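Local coordinates for CDP-glucose-4,6-dehydratase (PDB 1RKX), which catalyses the dehydration of CDP-D-glucose to its 4-keto-6-deoxy derivative, probably with its bound NAD as the hydride carrier, as in other short-chain dehydrogenases/reductases, at residues Gly200-Asp205 against Ile211-Glu216; Val330-Asn335 against Thr340-Tyr345. All coordinates share one frame; numbering follows the deposited sequence.

Interaction 1: residues Gly200-Asp205 against Ile211-Glu216; sequences GDWALD and ILRAFE
The irregular chain of 200-205 runs past helix 207-216 without backbone contact, W202 and R213 being the closest pair at 9.3 Å between CA atoms, and R213 spans the gap. Its chain is extended from CG to NE, with chi3 at 180°, and this reach brings the guanidinium up to two successive carbonyls. R213 NH2 donates to A203 O at 3.3 Å; the oxygen lies near the guanidinium plane, but the nitrogen stands well above the carbonyl plane of A203. W202 O is also at that edge, 2.9 Å from R213 NH2, while CD2 of L204 rests over one face of the group. R213 NH1 forms a salt bridge with D210, one turn back on the helix. The loop follows strand 196-197 in this extended SDR, a Rossmann-fold enzyme, and the A203 side chain lies about 6 Å from the bound NAD without touching it. Within the loop D201 makes an Asx turn, its OD1 accepting from A203 N at 3.2 Å, and its OD2 forms a salt bridge with R206. A water in the plane of the W202 indole accepts from NE1 at 3.0 Å and donates to E216 OE2 at 2.9 Å.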
loop_
_atom_site.group_PDB
_atom_site.type_symbol
_atom_site.label_atom_id
_atom_site.label_comp_id
_atom_site.label_asym_id
_atom_site.label_seq_id
_atom_site.Cartn_x
_atom_site.Cartn_y
_atom_site.Cartn_z
ATOM N N GLY C 200 -29.194 28.448 -2.579
ATOM C CA GLY C 200 -28.740 28.828 -3.905
ATOM C C GLY C 200 -28.285 27.743 -4.867
ATOM O O GLY C 200 -27.782 28.063 -5.944
ATOM N N ASP C 201 -28.422 26.474 -4.503
ATOM C CA ASP C 201 -28.034 25.424 -5.434
ATOM C C ASP C 201 -29.302 24.869 -6.049
ATOM O O ASP C 201 -30.113 24.245 -5.371
ATOM C CB ASP C 201 -27.254 24.307 -4.743
ATOM C CG ASP C 201 -26.821 23.220 -5.718
ATOM O OD1 ASP C 201 -26.719 23.511 -6.933
ATOM O OD2 ASP C 201 -26.570 22.085 -5.271
ATOM N N TRP C 202 -29.479 25.117 -7.338
ATOM C CA TRP C 202 -30.666 24.654 -8.028
ATOM C C TRP C 202 -30.399 23.493 -8.971
ATOM O O TRP C 202 -31.152 23.253 -9.916
ATOM C CB TRP C 202 -31.312 25.829 -8.765
ATOM C CG TRP C 202 -32.232 26.628 -7.871
ATOM C CD1 TRP C 202 -33.490 26.271 -7.464
ATOM C CD2 TRP C 202 -31.952 27.892 -7.251
ATOM N NE1 TRP C 202 -34.010 27.236 -6.630
ATOM C CE2 TRP C 202 -33.088 28.240 -6.483
ATOM C CE3 TRP C 202 -30.857 28.764 -7.270
ATOM C CZ2 TRP C 202 -33.156 29.427 -5.740
ATOM C CZ3 TRP C 202 -30.926 29.946 -6.530
ATOM C CH2 TRP C 202 -32.069 30.264 -5.777
ATOM N N ALA C 203 -29.323 22.763 -8.704
ATOM C CA ALA C 203 -28.992 21.604 -9.518
ATOM C C ALA C 203 -30.163 20.636 -9.398
ATOM O O ALA C 203 -30.847 20.597 -8.372
ATOM C CB ALA C 203 -27.721 20.949 -9.004
ATOM N N LEU C 204 -30.397 19.859 -10.446
ATOM C CA LEU C 204 -31.492 18.904 -10.445
ATOM C C LEU C 204 -31.104 17.591 -9.777
ATOM O O LEU C 204 -29.933 17.224 -9.729
ATOM C CB LEU C 204 -31.946 18.627 -11.879
ATOM C CG LEU C 204 -32.505 19.818 -12.657
ATOM C CD1 LEU C 204 -32.792 19.397 -14.091
ATOM C CD2 LEU C 204 -33.773 20.326 -11.980
ATOM N N ASP C 205 -32.107 16.892 -9.260
ATOM C CA ASP C 205 -31.911 15.607 -8.608
ATOM C C ASP C 205 -30.838 15.588 -7.523
ATOM O O ASP C 205 -29.929 14.756 -7.539
ATOM C CB ASP C 205 -31.613 14.543 -9.663
ATOM C CG ASP C 205 -32.730 14.408 -10.684
ATOM O OD1 ASP C 205 -33.873 14.106 -10.278
ATOM O OD2 ASP C 205 -32.469 14.605 -11.890
ATOM N N ILE C 211 -35.721 18.725 -1.711
ATOM C CA ILE C 211 -36.518 18.835 -0.498
ATOM C C ILE C 211 -37.148 20.221 -0.468
ATOM O O ILE C 211 -38.322 20.376 -0.143
ATOM C CB ILE C 211 -35.661 18.655 0.774
ATOM C CG1 ILE C 211 -35.169 17.208 0.877
ATOM C CG2 ILE C 211 -36.483 19.017 2.005
ATOM C CD1 ILE C 211 -34.201 16.965 2.019
ATOM N N LEU C 212 -36.356 21.226 -0.819
ATOM C CA LEU C 212 -36.825 22.604 -0.828
ATOM C C LEU C 212 -37.901 22.810 -1.897
ATOM O O LEU C 212 -38.847 23.572 -1.692
ATOM C CB LEU C 212 -35.637 23.551 -1.046
ATOM C CG LEU C 212 -34.619 23.565 0.108
ATOM C CD1 LEU C 212 -33.352 24.312 -0.296
ATOM C CD2 LEU C 212 -35.257 24.202 1.331
ATOM N N ARG C 213 -37.763 22.124 -3.028
ATOM C CA ARG C 213 -38.745 22.237 -4.101
ATOM C C ARG C 213 -40.082 21.664 -3.639
ATOM O O ARG C 213 -41.147 22.159 -4.014
ATOM C CB ARG C 213 -38.278 21.486 -5.354
ATOM C CG ARG C 213 -37.097 22.114 -6.080
ATOM C CD ARG C 213 -36.928 21.490 -7.461
ATOM N NE ARG C 213 -35.811 22.058 -8.215
ATOM C CZ ARG C 213 -34.538 21.686 -8.083
ATOM N NH1 ARG C 213 -34.199 20.735 -7.222
ATOM N NH2 ARG C 213 -33.601 22.269 -8.817
ATOM N N ALA C 214 -40.020 20.612 -2.832
ATOM C CA ALA C 214 -41.228 19.985 -2.314
ATOM C C ALA C 214 -41.892 20.934 -1.318
ATOM O O ALA C 214 -43.090 21.209 -1.415
ATOM C CB ALA C 214 -40.884 18.666 -1.631
ATOM N N PHE C 215 -41.107 21.424 -0.362
ATOM C CA PHE C 215 -41.609 22.349 0.650
ATOM C C PHE C 215 -42.202 23.557 -0.059
ATOM O O PHE C 215 -43.271 24.056 0.298
ATOM C CB PHE C 215 -40.467 22.813 1.564
ATOM C CG PHE C 215 -39.965 21.755 2.511
ATOM C CD1 PHE C 215 -38.923 22.039 3.387
ATOM C CD2 PHE C 215 -40.541 20.488 2.547
ATOM C CE1 PHE C 215 -38.461 21.080 4.287
ATOM C CE2 PHE C 215 -40.087 19.520 3.444
ATOM C CZ PHE C 215 -39.046 19.818 4.315
ATOM N N GLU C 216 -41.478 24.007 -1.074
ATOM C CA GLU C 216 -41.848 25.150 -1.893
ATOM C C GLU C 216 -43.280 25.034 -2.409
ATOM O O GLU C 216 -44.057 25.985 -2.328
ATOM C CB GLU C 216 -40.884 25.229 -3.069
ATOM C CG GLU C 216 -40.550 26.611 -3.543
ATOM C CD GLU C 216 -39.426 26.585 -4.550
ATOM O OE1 GLU C 216 -39.621 26.010 -5.641
ATOM O OE2 GLU C 216 -38.346 27.127 -4.249
HETATM O O HOH W 1 -36.403 25.657 -5.823
#

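Interaction 2: residues Val330-Asn335 against Thr340-Tyr345; sequences VGWHKN and TDMHEY
M342 and Y345 close on the indole of W332 from the start of the C-terminal helix 342-355, which follows helix 322-338 after a short turn, so that two consecutive helices pack at their junction. The methyl of M342 sits over one face of the indole, CE lying 3.4 Å from the centroid of the five-membered ring in a CH-pi contact. Bends at chi2 (-44°) and chi3 (-72°) fold the thioether back so that CE is the part laid on the ring, with SD also near the indole in a Met-aromatic contact. Y345 turns its edge to the same five-membered ring in an offset edge-to-face pair, the planes 79° apart and Y345 CD2 3.5 Å from W332 CD1. One face of the tyrosine ring in turn receives CB of N335, 4.2 Å from the ring centroid. The tyrosine hydroxyl reaches the backbone at G331, where OH is 3.4 Å from C.

Around this aromatic cluster, the turn is closed by a backbone bond from T340 N to N335 O of 2.8 Å, and S338 OG hydrogen-bonds both to that same carbonyl and to OG1 of T340. W332 NE1 hydrogen-bonds to S346 OG, farther along helix 342-355, and the indole also meets the W24 ring and L49. D341 is the N-cap of that last helix: its OD1 accepts from H343 N, nearly along the C-O axis, at 2.9 Å, and from E344 N, above the carboxylate plane, at 3.2 Å.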
loop_
_atom_site.group_PDB
_atom_site.type_symbol
_atom_site.label_atom_id
_atom_site.label_comp_id
_atom_site.label_asym_id
_atom_site.label_seq_id
_atom_site.Cartn_x
_atom_site.Cartn_y
_atom_site.Cartn_z
ATOM N N VAL C 330 -32.706 26.193 5.011
ATOM C CA VAL C 330 -34.129 26.485 4.993
ATOM C C VAL C 330 -34.339 27.993 5.067
ATOM O O VAL C 330 -35.181 28.549 4.361
ATOM C CB VAL C 330 -34.853 25.790 6.173
ATOM C CG1 VAL C 330 -36.303 26.255 6.249
ATOM C CG2 VAL C 330 -34.795 24.282 5.992
ATOM N N GLY C 331 -33.558 28.656 5.909
ATOM C CA GLY C 331 -33.689 30.094 6.043
ATOM C C GLY C 331 -33.423 30.812 4.732
ATOM O O GLY C 331 -34.194 31.684 4.318
ATOM N N TRP C 332 -32.326 30.445 4.076
ATOM C CA TRP C 332 -31.960 31.057 2.808
ATOM C C TRP C 332 -33.084 30.872 1.794
ATOM O O TRP C 332 -33.497 31.820 1.123
ATOM C CB TRP C 332 -30.671 30.422 2.276
ATOM C CG TRP C 332 -29.985 31.229 1.215
ATOM C CD1 TRP C 332 -28.903 32.043 1.378
ATOM C CD2 TRP C 332 -30.334 31.299 -0.173
ATOM N NE1 TRP C 332 -28.552 32.614 0.180
ATOM C CE2 TRP C 332 -29.413 32.176 -0.790
ATOM C CE3 TRP C 332 -31.334 30.707 -0.956
ATOM C CZ2 TRP C 332 -29.461 32.480 -2.156
ATOM C CZ3 TRP C 332 -31.384 31.009 -2.318
ATOM C CH2 TRP C 332 -30.451 31.889 -2.902
ATOM N N HIS C 333 -33.611 29.664 1.700
ATOM C CA HIS C 333 -34.664 29.424 0.734
ATOM C C HIS C 333 -35.924 30.257 0.949
ATOM O O HIS C 333 -36.369 30.949 0.031
ATOM C CB HIS C 333 -35.033 27.945 0.692
ATOM C CG HIS C 333 -35.522 27.499 -0.647
ATOM N ND1 HIS C 333 -34.730 27.546 -1.776
ATOM C CD2 HIS C 333 -36.724 27.023 -1.048
ATOM C CE1 HIS C 333 -35.425 27.115 -2.813
ATOM N NE2 HIS C 333 -36.637 26.792 -2.399
ATOM N N LYS C 334 -36.503 30.207 2.145
ATOM C CA LYS C 334 -37.721 30.976 2.381
ATOM C C LYS C 334 -37.529 32.481 2.228
ATOM O O LYS C 334 -38.464 33.191 1.860
ATOM C CB LYS C 334 -38.348 30.638 3.742
ATOM C CG LYS C 334 -37.405 30.557 4.919
ATOM C CD LYS C 334 -38.192 30.247 6.197
ATOM C CE LYS C 334 -39.066 29.001 6.043
ATOM N NZ LYS C 334 -39.880 28.716 7.261
ATOM N N ASN C 335 -36.329 32.981 2.498
ATOM C CA ASN C 335 -36.102 34.403 2.310
ATOM C C ASN C 335 -36.147 34.680 0.811
ATOM O O ASN C 335 -36.680 35.700 0.372
ATOM C CB ASN C 335 -34.756 34.837 2.890
ATOM C CG ASN C 335 -34.881 35.356 4.313
ATOM O OD1 ASN C 335 -34.795 34.593 5.282
ATOM N ND2 ASN C 335 -35.110 36.663 4.447
ATOM N N THR C 340 -36.834 38.358 -0.458
ATOM C CA THR C 340 -35.728 39.022 0.220
ATOM C C THR C 340 -34.590 39.285 -0.764
ATOM O O THR C 340 -34.408 38.538 -1.729
ATOM C CB THR C 340 -35.186 38.155 1.381
ATOM O OG1 THR C 340 -36.212 37.988 2.364
ATOM C CG2 THR C 340 -33.961 38.806 2.021
ATOM N N ASP C 341 -33.835 40.357 -0.522
ATOM C CA ASP C 341 -32.690 40.693 -1.362
ATOM C C ASP C 341 -31.653 39.622 -1.040
ATOM O O ASP C 341 -31.024 39.659 0.018
ATOM C CB ASP C 341 -32.136 42.071 -0.985
ATOM C CG ASP C 341 -30.941 42.482 -1.838
ATOM O OD1 ASP C 341 -30.142 41.603 -2.225
ATOM O OD2 ASP C 341 -30.786 43.693 -2.109
ATOM N N MET C 342 -31.472 38.671 -1.950
ATOM C CA MET C 342 -30.537 37.583 -1.701
ATOM C C MET C 342 -29.065 37.935 -1.844
ATOM O O MET C 342 -28.198 37.161 -1.447
ATOM C CB MET C 342 -30.905 36.379 -2.566
ATOM C CG MET C 342 -32.325 35.879 -2.306
ATOM S SD MET C 342 -32.724 35.798 -0.536
ATOM C CE MET C 342 -31.729 34.378 -0.016
ATOM N N HIS C 343 -28.769 39.106 -2.401
ATOM C CA HIS C 343 -27.376 39.512 -2.510
ATOM C C HIS C 343 -26.919 39.868 -1.100
ATOM O O HIS C 343 -25.904 39.373 -0.618
ATOM C CB HIS C 343 -27.212 40.727 -3.427
ATOM C CG HIS C 343 -25.813 41.266 -3.459
ATOM N ND1 HIS C 343 -25.413 42.349 -2.705
ATOM C CD2 HIS C 343 -24.707 40.828 -4.103
ATOM C CE1 HIS C 343 -24.120 42.553 -2.883
ATOM N NE2 HIS C 343 -23.666 41.642 -3.725
ATOM N N GLU C 344 -27.686 40.732 -0.441
ATOM C CA GLU C 344 -27.368 41.140 0.921
ATOM C C GLU C 344 -27.512 39.976 1.889
ATOM O O GLU C 344 -26.705 39.824 2.800
ATOM C CB GLU C 344 -28.282 42.281 1.369
ATOM C CG GLU C 344 -28.018 43.599 0.666
ATOM C CD GLU C 344 -26.554 44.001 0.719
ATOM O OE1 GLU C 344 -25.936 43.874 1.798
ATOM O OE2 GLU C 344 -26.022 44.448 -0.319
ATOM N N TYR C 345 -28.544 39.161 1.697
ATOM C CA TYR C 345 -28.759 38.018 2.579
ATOM C C TYR C 345 -27.561 37.077 2.528
ATOM O O TYR C 345 -27.093 36.596 3.560
ATOM C CB TYR C 345 -30.019 37.248 2.179
ATOM C CG TYR C 345 -30.417 36.191 3.186
ATOM C CD1 TYR C 345 -31.257 36.503 4.259
ATOM C CD2 TYR C 345 -29.934 34.884 3.083
ATOM C CE1 TYR C 345 -31.607 35.538 5.202
ATOM C CE2 TYR C 345 -30.275 33.911 4.021
ATOM C CZ TYR C 345 -31.114 34.247 5.077
ATOM O OH TYR C 345 -31.469 33.301 6.010
#

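The two contacts follow one another along the chain, interaction 1 closing at E216 and interaction 2 opening at V330, yet their centres lie only 14 Å apart on the same side of the chain's centre. Helix 322-338 joins them. H333, one residue past W332, probably hydrogen-bonds through NE2 to E216 OE2 and packs against L212, while W202 and G200 rest against the six-membered ring of W332. W336 on the same helix also meets the W202 ring edge-to-face. Helix 322-338 is thereby packed directly against both the loop of 200-205 and helix 207-216, and helix 342-355 packs on it through W332, whose side chain is about 12 Å from NAD.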